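Local atomic coordinates of protein-glutamine gamma-glutamyltransferase 2 (Pagrus major, PDB entry 1G0D), a protein that probably catalyses the calcium-dependent cross-linking of peptide-bound glutamine to lysine side chains and other primary amines. Residues C367-G379 with V383-N395. Sequence-based numbering, arbitrary orientation.
Sequences CCGPCPVAAIKEG and VKYDAPFVFAEVN
Ile376 is the knob of the tight half of this contact, set in a hole formed by Ala387, Val390, Phe391 and Val394. Its CD1 reaches Val390 CG1 at 3.6 Å, the two side chains crossing at about a right angle, while CG2, anti to the backbone N, meets Val394 CG1 at 4.1 Å. The Phe391 side chain runs past that of Ile376 in the opposite direction and brings its ring edge to Ile376 O. A water bridges that oxygen to Asn395 ND2, which lies over the centre of the Phe391 ring; Asn395 is probably a calcium ligand, as in related transglutaminases. Helices 373-378 and 387-395 cross here at -59°, beside strand 368-372, an edge strand of the antiparallel sheet that carries catalytic His332 and Asp355 in the transglutaminase core. Cys368 leans on Asp355 of that sheet and packs its SG against Phe389 CB at 3.9 Å. Nearer the surface, polar bonds take over: Gly369 N donates to the anti lone pair of Asp386 OD2 (3.0 Å), a carboxylate also salt-bridged to Arg217, and Tyr385 N donates to Pro370 O (2.9 Å). Pro370 lies alongside the partly exposed Tyr385 ring, whereas neighbouring Lys384, on the solvent side, forms a salt bridge through NZ with Asp343.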
# COMPACT_ATOMS: atom_id res chain seq x y z
N CYS A 367 -10.04 3.67 10.43
CA CYS A 367 -9.50 3.10 9.20
C CYS A 367 -10.74 2.64 8.42
O CYS A 367 -11.86 2.63 8.99
CB CYS A 367 -8.62 1.90 9.53
SG CYS A 367 -9.54 0.37 10.00
N CYS A 368 -10.56 2.27 7.14
CA CYS A 368 -11.67 1.81 6.29
C CYS A 368 -11.61 0.35 5.80
O CYS A 368 -10.54 -0.17 5.50
CB CYS A 368 -11.81 2.72 5.07
SG CYS A 368 -12.78 4.19 5.46
N GLY A 369 -12.78 -0.28 5.73
CA GLY A 369 -12.88 -1.64 5.24
C GLY A 369 -12.66 -2.74 6.26
O GLY A 369 -12.40 -2.46 7.41
N PRO A 370 -12.70 -4.01 5.83
CA PRO A 370 -12.89 -4.47 4.45
C PRO A 370 -14.23 -4.19 3.81
O PRO A 370 -15.26 -4.63 4.30
CB PRO A 370 -12.61 -5.96 4.54
CG PRO A 370 -12.96 -6.30 5.86
CD PRO A 370 -12.57 -5.15 6.74
N CYS A 371 -14.19 -3.49 2.68
CA CYS A 371 -15.38 -3.13 1.92
C CYS A 371 -15.38 -3.72 0.50
O CYS A 371 -14.46 -3.48 -0.28
CB CYS A 371 -15.51 -1.59 1.81
SG CYS A 371 -16.92 -1.11 0.80
N PRO A 372 -16.42 -4.47 0.13
CA PRO A 372 -16.45 -5.04 -1.21
C PRO A 372 -16.28 -3.99 -2.28
O PRO A 372 -17.05 -3.05 -2.33
CB PRO A 372 -17.83 -5.66 -1.28
CG PRO A 372 -18.14 -6.04 0.14
CD PRO A 372 -17.62 -4.85 0.90
N VAL A 373 -15.30 -4.14 -3.15
CA VAL A 373 -15.17 -3.20 -4.25
C VAL A 373 -16.46 -3.27 -5.13
O VAL A 373 -16.79 -2.33 -5.85
CB VAL A 373 -13.99 -3.57 -5.14
CG1 VAL A 373 -13.93 -2.65 -6.33
CG2 VAL A 373 -12.73 -3.52 -4.36
N ALA A 374 -17.18 -4.39 -5.06
CA ALA A 374 -18.41 -4.57 -5.84
C ALA A 374 -19.56 -3.75 -5.29
O ALA A 374 -20.45 -3.37 -6.05
CB ALA A 374 -18.82 -6.03 -5.86
N ALA A 375 -19.55 -3.52 -3.97
CA ALA A 375 -20.58 -2.73 -3.30
C ALA A 375 -20.36 -1.30 -3.75
O ALA A 375 -21.29 -0.52 -3.84
CB ALA A 375 -20.45 -2.82 -1.80
N ILE A 376 -19.11 -0.95 -4.03
CA ILE A 376 -18.84 0.40 -4.50
C ILE A 376 -19.38 0.52 -5.94
O ILE A 376 -20.19 1.41 -6.25
CB ILE A 376 -17.31 0.73 -4.48
CG1 ILE A 376 -16.75 0.58 -3.05
CG2 ILE A 376 -17.07 2.13 -5.01
CD1 ILE A 376 -17.48 1.40 -2.04
N LYS A 377 -18.95 -0.39 -6.80
CA LYS A 377 -19.39 -0.36 -8.20
C LYS A 377 -20.89 -0.26 -8.35
O LYS A 377 -21.38 0.52 -9.16
CB LYS A 377 -18.92 -1.62 -8.92
CG LYS A 377 -18.39 -1.42 -10.32
CD LYS A 377 -19.49 -1.07 -11.25
CE LYS A 377 -18.96 -0.86 -12.67
NZ LYS A 377 -18.23 -2.06 -13.16
N GLU A 378 -21.62 -1.05 -7.57
CA GLU A 378 -23.07 -1.08 -7.68
C GLU A 378 -23.82 -0.11 -6.77
O GLU A 378 -25.05 -0.01 -6.83
CB GLU A 378 -23.57 -2.51 -7.45
CG GLU A 378 -23.23 -3.51 -8.58
CD GLU A 378 -23.41 -2.94 -10.00
OE1 GLU A 378 -22.48 -3.11 -10.82
OE2 GLU A 378 -24.46 -2.32 -10.31
N GLY A 379 -23.06 0.59 -5.94
CA GLY A 379 -23.63 1.57 -5.03
C GLY A 379 -24.34 1.03 -3.81
O GLY A 379 -25.31 1.63 -3.38
N VAL A 383 -23.46 -2.31 3.38
CA VAL A 383 -22.70 -3.45 3.89
C VAL A 383 -21.46 -3.02 4.64
O VAL A 383 -20.88 -1.98 4.34
CB VAL A 383 -22.25 -4.39 2.75
CG1 VAL A 383 -23.45 -5.06 2.17
CG2 VAL A 383 -21.55 -3.62 1.64
N LYS A 384 -21.05 -3.82 5.63
CA LYS A 384 -19.84 -3.49 6.36
C LYS A 384 -18.67 -3.95 5.49
O LYS A 384 -18.81 -4.94 4.77
CB LYS A 384 -19.80 -4.20 7.71
CG LYS A 384 -20.41 -5.53 7.70
CD LYS A 384 -20.41 -6.07 9.12
CE LYS A 384 -21.33 -7.31 9.29
NZ LYS A 384 -20.88 -8.49 8.51
N TYR A 385 -17.54 -3.23 5.51
CA TYR A 385 -17.34 -2.02 6.32
C TYR A 385 -16.96 -0.72 5.60
O TYR A 385 -16.11 -0.69 4.70
CB TYR A 385 -16.26 -2.25 7.36
CG TYR A 385 -16.37 -3.52 8.14
CD1 TYR A 385 -16.80 -3.49 9.46
CD2 TYR A 385 -15.99 -4.75 7.60
CE1 TYR A 385 -16.83 -4.64 10.23
CE2 TYR A 385 -16.02 -5.93 8.37
CZ TYR A 385 -16.44 -5.85 9.69
OH TYR A 385 -16.46 -6.95 10.49
N ASP A 386 -17.60 0.35 6.07
CA ASP A 386 -17.35 1.72 5.62
C ASP A 386 -17.55 2.03 4.15
O ASP A 386 -16.84 2.86 3.57
CB ASP A 386 -15.96 2.12 6.09
CG ASP A 386 -15.66 1.61 7.51
OD1 ASP A 386 -16.37 2.02 8.44
OD2 ASP A 386 -14.73 0.81 7.71
N ALA A 387 -18.56 1.40 3.56
CA ALA A 387 -18.89 1.59 2.17
C ALA A 387 -19.14 3.03 1.76
O ALA A 387 -18.72 3.42 0.66
CB ALA A 387 -20.07 0.75 1.82
N PRO A 388 -19.84 3.85 2.60
CA PRO A 388 -20.11 5.25 2.24
C PRO A 388 -18.86 6.05 2.06
O PRO A 388 -18.75 6.86 1.13
CB PRO A 388 -20.94 5.79 3.41
CG PRO A 388 -21.53 4.59 4.03
CD PRO A 388 -20.46 3.53 3.90
N PHE A 389 -17.90 5.81 2.93
CA PHE A 389 -16.64 6.52 2.87
C PHE A 389 -15.85 6.13 1.69
O PHE A 389 -15.22 6.99 1.07
CB PHE A 389 -15.82 6.28 4.11
CG PHE A 389 -16.27 7.09 5.24
CD1 PHE A 389 -17.31 6.63 6.06
CD2 PHE A 389 -15.78 8.37 5.42
CE1 PHE A 389 -17.86 7.45 7.03
CE2 PHE A 389 -16.33 9.19 6.40
CZ PHE A 389 -17.36 8.73 7.20
N VAL A 390 -15.85 4.84 1.36
CA VAL A 390 -15.09 4.36 0.21
C VAL A 390 -15.79 4.70 -1.11
O VAL A 390 -15.14 4.90 -2.12
CB VAL A 390 -14.87 2.85 0.28
CG1 VAL A 390 -14.15 2.38 -1.02
CG2 VAL A 390 -14.07 2.52 1.56
N PHE A 391 -17.10 4.80 -1.09
CA PHE A 391 -17.83 5.18 -2.29
C PHE A 391 -17.58 6.70 -2.54
O PHE A 391 -17.50 7.14 -3.69
CB PHE A 391 -19.33 4.90 -2.08
CG PHE A 391 -20.19 5.22 -3.27
CD1 PHE A 391 -20.68 6.51 -3.48
CD2 PHE A 391 -20.53 4.24 -4.19
CE1 PHE A 391 -21.47 6.81 -4.58
CE2 PHE A 391 -21.33 4.54 -5.29
CZ PHE A 391 -21.80 5.82 -5.48
N ALA A 392 -17.42 7.49 -1.48
CA ALA A 392 -17.20 8.94 -1.61
C ALA A 392 -15.85 9.24 -2.20
O ALA A 392 -15.69 10.10 -3.04
CB ALA A 392 -17.30 9.63 -0.27
N GLU A 393 -14.88 8.50 -1.71
CA GLU A 393 -13.50 8.62 -2.13
C GLU A 393 -13.32 8.67 -3.65
O GLU A 393 -12.50 9.39 -4.21
CB GLU A 393 -12.74 7.42 -1.56
CG GLU A 393 -11.33 7.25 -2.06
CD GLU A 393 -10.39 8.17 -1.35
OE1 GLU A 393 -9.54 8.77 -2.05
OE2 GLU A 393 -10.51 8.31 -0.10
N VAL A 394 -14.16 7.89 -4.30
CA VAL A 394 -14.12 7.67 -5.72
C VAL A 394 -15.31 8.33 -6.48
O VAL A 394 -15.27 8.45 -7.70
CB VAL A 394 -14.02 6.10 -5.84
CG1 VAL A 394 -15.27 5.51 -6.37
CG2 VAL A 394 -12.83 5.69 -6.57
N ASN A 395 -16.33 8.81 -5.75
CA ASN A 395 -17.52 9.41 -6.36
C ASN A 395 -18.02 10.79 -5.91
O ASN A 395 -18.87 11.37 -6.58
CB ASN A 395 -18.68 8.47 -6.18
CG ASN A 395 -18.59 7.27 -7.08
OD1 ASN A 395 -18.34 7.40 -8.26
ND2 ASN A 395 -18.78 6.08 -6.52
O HOH W 1 -19.23 3.53 -7.68